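Local coordinates for protein lipopolysaccharide core heptose(I) kinase WaaP (Pseudomonas aeruginosa, PDB 6DFL) that phosphorylates the first heptose of the lipopolysaccharide inner core with ATP, acts also as a protein-tyrosine kinase, and binds acylated acyl carrier protein, at residues Pro18-Glu23 and His109-Val113; Ala75-Trp79 and Ala95-Glu100. All blocks are in the same frame, centred on the assembly; numbering follows the deposited sequence.

Interaction 1 (Pro18-Glu23 and His109-Val113); sequences PFEAVE and HSFIV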
loop_
_atom_site.group_PDB
_atom_site.type_symbol
_atom_site.label_atom_id
_atom_site.label_comp_id
_atom_site.label_asym_id
_atom_site.label_seq_id
_atom_site.Cartn_x
_atom_site.Cartn_y
_atom_site.Cartn_z
ATOM N N PRO A 18 -19.653 -28.629 9.125
ATOM C CA PRO A 18 -19.329 -27.196 9.122
ATOM C C PRO A 18 -19.956 -26.445 7.961
ATOM O O PRO A 18 -20.278 -25.264 8.109
ATOM C CB PRO A 18 -17.797 -27.189 9.049
ATOM C CG PRO A 18 -17.382 -28.585 9.485
ATOM C CD PRO A 18 -18.458 -29.469 8.962
ATOM N N PHE A 19 -20.150 -27.093 6.813
ATOM C CA PHE A 19 -20.771 -26.408 5.685
ATOM C C PHE A 19 -22.215 -26.034 5.988
ATOM O O PHE A 19 -22.724 -25.031 5.462
ATOM C CB PHE A 19 -20.700 -27.281 4.438
ATOM C CG PHE A 19 -19.327 -27.442 3.910
ATOM C CD1 PHE A 19 -18.445 -28.320 4.505
ATOM C CD2 PHE A 19 -18.897 -26.695 2.829
ATOM C CE1 PHE A 19 -17.152 -28.459 4.022
ATOM C CE2 PHE A 19 -17.599 -26.834 2.338
ATOM C CZ PHE A 19 -16.735 -27.712 2.935
ATOM N N GLU A 20 -22.892 -26.835 6.814
ATOM C CA GLU A 20 -24.175 -26.418 7.357
ATOM C C GLU A 20 -23.996 -25.277 8.348
ATOM O O GLU A 20 -24.708 -24.272 8.279
ATOM C CB GLU A 20 -24.872 -27.604 8.022
ATOM C CG GLU A 20 -25.128 -28.781 7.087
ATOM C CD GLU A 20 -25.633 -30.010 7.826
ATOM O OE1 GLU A 20 -25.370 -30.116 9.045
ATOM O OE2 GLU A 20 -26.297 -30.865 7.194
ATOM N N ALA A 21 -23.017 -25.391 9.245
ATOM C CA ALA A 21 -22.888 -24.416 10.323
ATOM C C ALA A 21 -22.561 -23.013 9.810
ATOM O O ALA A 21 -23.019 -22.027 10.399
ATOM C CB ALA A 21 -21.838 -24.879 11.329
ATOM N N VAL A 22 -21.754 -22.881 8.746
ATOM C CA VAL A 22 -21.478 -21.528 8.262
ATOM C C VAL A 22 -22.748 -20.886 7.765
ATOM O O VAL A 22 -22.957 -19.683 7.953
ATOM C CB VAL A 22 -20.408 -21.477 7.157
ATOM C CG1 VAL A 22 -19.092 -21.077 7.748
ATOM C CG2 VAL A 22 -20.345 -22.758 6.352
ATOM N N GLU A 23 -23.601 -21.672 7.097
ATOM C CA GLU A 23 -24.878 -21.183 6.603
ATOM C C GLU A 23 -25.837 -20.841 7.737
ATOM O O GLU A 23 -26.837 -20.155 7.506
ATOM C CB GLU A 23 -25.507 -22.231 5.686
ATOM C CG GLU A 23 -24.663 -22.604 4.492
ATOM C CD GLU A 23 -24.976 -21.756 3.279
ATOM O OE1 GLU A 23 -24.644 -22.182 2.151
ATOM O OE2 GLU A 23 -25.561 -20.667 3.447
ATOM N N HIS A 109 -18.885 -25.882 -3.309
ATOM C CA HIS A 109 -19.459 -25.102 -2.215
ATOM C C HIS A 109 -18.322 -24.756 -1.252
ATOM O O HIS A 109 -17.698 -25.654 -0.681
ATOM C CB HIS A 109 -20.565 -25.892 -1.503
ATOM C CG HIS A 109 -21.139 -25.208 -0.292
ATOM N ND1 HIS A 109 -21.740 -25.903 0.738
ATOM C CD2 HIS A 109 -21.228 -23.899 0.045
ATOM C CE1 HIS A 109 -22.159 -25.054 1.661
ATOM N NE2 HIS A 109 -21.861 -23.830 1.265
ATOM N N SER A 110 -18.039 -23.470 -1.069
ATOM C CA SER A 110 -16.939 -23.116 -0.187
ATOM C C SER A 110 -17.327 -22.027 0.795
ATOM O O SER A 110 -18.319 -21.323 0.630
ATOM C CB SER A 110 -15.701 -22.663 -0.965
ATOM O OG SER A 110 -15.863 -21.326 -1.427
ATOM N N PHE A 111 -16.482 -21.878 1.809
ATOM C CA PHE A 111 -16.649 -20.830 2.796
ATOM C C PHE A 111 -15.291 -20.490 3.391
ATOM O O PHE A 111 -14.373 -21.320 3.412
ATOM C CB PHE A 111 -17.617 -21.248 3.902
ATOM C CG PHE A 111 -17.084 -22.321 4.809
ATOM C CD1 PHE A 111 -16.382 -21.990 5.971
ATOM C CD2 PHE A 111 -17.283 -23.660 4.511
ATOM C CE1 PHE A 111 -15.881 -22.972 6.814
ATOM C CE2 PHE A 111 -16.798 -24.650 5.353
ATOM C CZ PHE A 111 -16.082 -24.304 6.506
ATOM N N ILE A 112 -15.187 -19.267 3.891
ATOM C CA ILE A 112 -14.039 -18.863 4.682
ATOM C C ILE A 112 -14.488 -17.792 5.660
ATOM O O ILE A 112 -15.170 -16.838 5.282
ATOM C CB ILE A 112 -12.870 -18.375 3.792
ATOM C CG1 ILE A 112 -11.687 -17.921 4.630
ATOM C CG2 ILE A 112 -13.308 -17.255 2.855
ATOM C CD1 ILE A 112 -10.512 -17.491 3.767
ATOM N N VAL A 113 -14.075 -17.938 6.911
ATOM C CA VAL A 113 -14.369 -16.987 7.974
ATOM C C VAL A 113 -13.058 -16.360 8.449
ATOM O O VAL A 113 -12.169 -17.075 8.920
ATOM C CB VAL A 113 -15.081 -17.673 9.143
ATOM C CG1 VAL A 113 -15.417 -16.651 10.192
ATOM C CG2 VAL A 113 -16.299 -18.417 8.637
#
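The helix 18-23 lies across the strand 109-113 with its axis 9.3 Å away and the two N-to-C directions 62° apart; the nearest CA atoms, those of V22 and F111, are 7.3 Å apart. This is helix-on-sheet packing in the N-terminal lobe of a protein-kinase-like fold: a short helix near the N-terminus sits on one face of the five-stranded antiparallel sheet, in which 109-115 is the central strand. H109, F111 and V113 point their CA-to-CB bonds toward the helix, while S110 and I112 point away, to the face where A75 lies. The contact rests mainly on apolar and aromatic packing. F19, H109 and F111 form an aromatic cluster. The edge of F111 meets the face of F19 in a T-shaped pair, with centroids 5.0 Å apart and planes at 86°, whereas F19 and H109 meet obliquely. One face of F111 receives V22, whose CG2 makes a CH-pi contact 3.9 Å from the ring centroid, and V22 CG1 reaches V113 CG2 at 4.0 Å. P18 extends the apolar patch, with W13 and L3 close by. At the more open end, E23 OE1 comes within 3.4 Å of H109 NE2. Deeper in, the edge of the F19 ring abuts the strand backbone, its CE2 3.2 Å from the carbonyl O of H109.

Interaction 2 (Ala75-Trp79 and Ala95-Glu100); sequences ARQEW and AVAYGE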
loop_
_atom_site.group_PDB
_atom_site.type_symbol
_atom_site.label_atom_id
_atom_site.label_comp_id
_atom_site.label_asym_id
_atom_site.label_seq_id
_atom_site.Cartn_x
_atom_site.Cartn_y
_atom_site.Cartn_z
ATOM N N ALA A 75 -13.788 -19.394 -2.187
ATOM C CA ALA A 75 -12.998 -18.971 -1.034
ATOM C C ALA A 75 -11.522 -19.355 -1.128
ATOM O O ALA A 75 -10.717 -18.872 -0.321
ATOM C CB ALA A 75 -13.577 -19.575 0.240
ATOM N N ARG A 76 -11.160 -20.223 -2.066
ATOM C CA ARG A 76 -9.782 -20.685 -2.153
ATOM C C ARG A 76 -8.828 -19.521 -2.371
ATOM O O ARG A 76 -7.760 -19.470 -1.750
ATOM C CB ARG A 76 -9.657 -21.704 -3.278
ATOM C CG ARG A 76 -8.297 -22.277 -3.482
ATOM C CD ARG A 76 -8.333 -23.205 -4.669
ATOM N NE ARG A 76 -9.209 -24.348 -4.437
ATOM C CZ ARG A 76 -9.400 -25.323 -5.316
ATOM N NH1 ARG A 76 -8.771 -25.280 -6.482
ATOM N NH2 ARG A 76 -10.212 -26.338 -5.031
ATOM N N GLN A 77 -9.211 -18.562 -3.220
ATOM C CA GLN A 77 -8.329 -17.442 -3.532
ATOM C C GLN A 77 -7.893 -16.712 -2.268
ATOM O O GLN A 77 -6.693 -16.573 -1.997
ATOM C CB GLN A 77 -9.014 -16.473 -4.491
ATOM C CG GLN A 77 -8.861 -16.833 -5.935
ATOM C CD GLN A 77 -9.708 -18.014 -6.319
ATOM O OE1 GLN A 77 -10.846 -18.175 -5.850
ATOM N NE2 GLN A 77 -9.167 -18.855 -7.184
ATOM N N GLU A 78 -8.860 -16.217 -1.500
ATOM C CA GLU A 78 -8.559 -15.582 -0.224
ATOM C C GLU A 78 -7.720 -16.488 0.674
ATOM O O GLU A 78 -6.763 -16.031 1.306
ATOM C CB GLU A 78 -9.862 -15.197 0.468
ATOM C CG GLU A 78 -9.725 -14.129 1.523
ATOM C CD GLU A 78 -11.081 -13.701 2.074
ATOM O OE1 GLU A 78 -12.112 -14.098 1.478
ATOM O OE2 GLU A 78 -11.111 -12.981 3.098
ATOM N N TRP A 79 -8.066 -17.777 0.750
ATOM C CA TRP A 79 -7.435 -18.630 1.756
ATOM C C TRP A 79 -5.950 -18.818 1.481
ATOM O O TRP A 79 -5.143 -18.801 2.416
ATOM C CB TRP A 79 -8.124 -19.988 1.824
ATOM C CG TRP A 79 -7.322 -21.052 2.533
ATOM C CD1 TRP A 79 -6.576 -22.028 1.956
ATOM C CD2 TRP A 79 -7.205 -21.248 3.961
ATOM N NE1 TRP A 79 -5.999 -22.831 2.932
ATOM C CE2 TRP A 79 -6.377 -22.373 4.166
ATOM C CE3 TRP A 79 -7.720 -20.581 5.081
ATOM C CZ2 TRP A 79 -6.050 -22.842 5.432
ATOM C CZ3 TRP A 79 -7.393 -21.055 6.343
ATOM C CH2 TRP A 79 -6.559 -22.172 6.505
ATOM N N ALA A 95 -7.491 -16.235 9.322
ATOM C CA ALA A 95 -8.574 -17.096 8.865
ATOM C C ALA A 95 -8.807 -18.186 9.898
ATOM O O ALA A 95 -7.908 -18.982 10.174
ATOM C CB ALA A 95 -8.236 -17.717 7.515
ATOM N N VAL A 96 -10.011 -18.223 10.463
ATOM C CA VAL A 96 -10.335 -19.208 11.492
ATOM C C VAL A 96 -11.152 -20.378 10.963
ATOM O O VAL A 96 -11.307 -21.380 11.680
ATOM C CB VAL A 96 -11.076 -18.553 12.676
ATOM C CG1 VAL A 96 -10.126 -17.673 13.464
ATOM C CG2 VAL A 96 -12.279 -17.737 12.176
ATOM N N ALA A 97 -11.657 -20.304 9.736
ATOM C CA ALA A 97 -12.405 -21.424 9.185
ATOM C C ALA A 97 -12.421 -21.321 7.666
ATOM O O ALA A 97 -12.552 -20.223 7.116
ATOM C CB ALA A 97 -13.843 -21.459 9.736
ATOM N N TYR A 98 -12.319 -22.475 7.006
ATOM C CA TYR A 98 -12.230 -22.552 5.557
ATOM C C TYR A 98 -12.753 -23.911 5.135
ATOM O O TYR A 98 -12.549 -24.898 5.843
ATOM C CB TYR A 98 -10.781 -22.344 5.088
ATOM C CG TYR A 98 -10.505 -22.798 3.670
ATOM C CD1 TYR A 98 -10.988 -22.083 2.596
ATOM C CD2 TYR A 98 -9.748 -23.932 3.411
ATOM C CE1 TYR A 98 -10.743 -22.467 1.318
ATOM C CE2 TYR A 98 -9.493 -24.334 2.106
ATOM C CZ TYR A 98 -10.007 -23.584 1.064
ATOM O OH TYR A 98 -9.763 -23.956 -0.238
ATOM N N GLY A 99 -13.427 -23.967 3.993
ATOM C CA GLY A 99 -13.928 -25.245 3.520
ATOM C C GLY A 99 -14.216 -25.244 2.046
ATOM O O GLY A 99 -14.619 -24.224 1.475
ATOM N N GLU A 100 -14.008 -26.403 1.408
ATOM C CA GLU A 100 -14.413 -26.663 0.031
ATOM C C GLU A 100 -14.947 -28.082 -0.058
ATOM O O GLU A 100 -14.314 -29.008 0.462
ATOM C CB GLU A 100 -13.254 -26.541 -0.948
ATOM C CG GLU A 100 -12.785 -25.166 -1.318
ATOM C CD GLU A 100 -11.552 -25.274 -2.194
ATOM O OE1 GLU A 100 -11.458 -26.271 -2.935
ATOM O OE2 GLU A 100 -10.656 -24.407 -2.111
#
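W79 and Y98 dominate this contact, one from the first turn of helix 76-87 and the other from the strand 95-100. Both chi1 angles are t (164° and 163°), and both CA-to-CB bonds point toward the opposite segment. This brings the two rings nearly parallel and in contact: the five-membered ring of W79 stacks face-to-face on the Y98 ring, with centroids 3.9 Å apart and planes at 3°. CH-pi contacts run both ways, W79 CB lying 3.9 Å from the Y98 centroid and Y98 CB 4.0 Å from the centroid of the W79 six-membered ring. The outer edge of the indole ends on A95, W79 CZ3 being 3.6 Å from A95 CB, and A75 CB approaches Y98 CE1 at 4.2 Å. Beyond the tyrosine, R76 extends with chi1 and chi2 both t and chi3 m, bringing its guanidinium edge-on to E100. In the salt bridge R76 NH2 donates to E100 OE1 at a very short 2.4 Å, and R76 NE to E100 OE2 at 2.7 Å, though OE2 is less surely placed. E78, which does not touch 95-100, forms a salt bridge with K51. At V96 and A97, which both face V113, the strand carries a classic beta bulge. A helix packed on the antiparallel sheet and joined to strand 48-53 of that sheet by a glutamate-lysine pair, here E78-K51, is the arrangement of helix C in the protein kinase N-lobe, which helix 76-87 probably matches.

Interactions 1 and 2 lie on opposite faces of the same five-stranded sheet, their centres about 9 Å apart; interaction 1 uses strand 109-115 and interaction 2 its antiparallel neighbour 95-101. Backbone pairing ties them directly: V113 N is 2.8 Å from A97 O and G99 N 2.9 Å from F111 O, both probable hydrogen bonds, while F19 CZ packs 3.4 Å from E100 N. Interaction 2 is the more buried and nearer the chain's centre, and joins a flat aromatic stack to a salt bridge; interaction 1 is partly buried, farther out, and relies on edge-to-face and apolar packing. Along the chain, interaction 2 (75-79 with 95-100) is nested inside the loop closed by interaction 1.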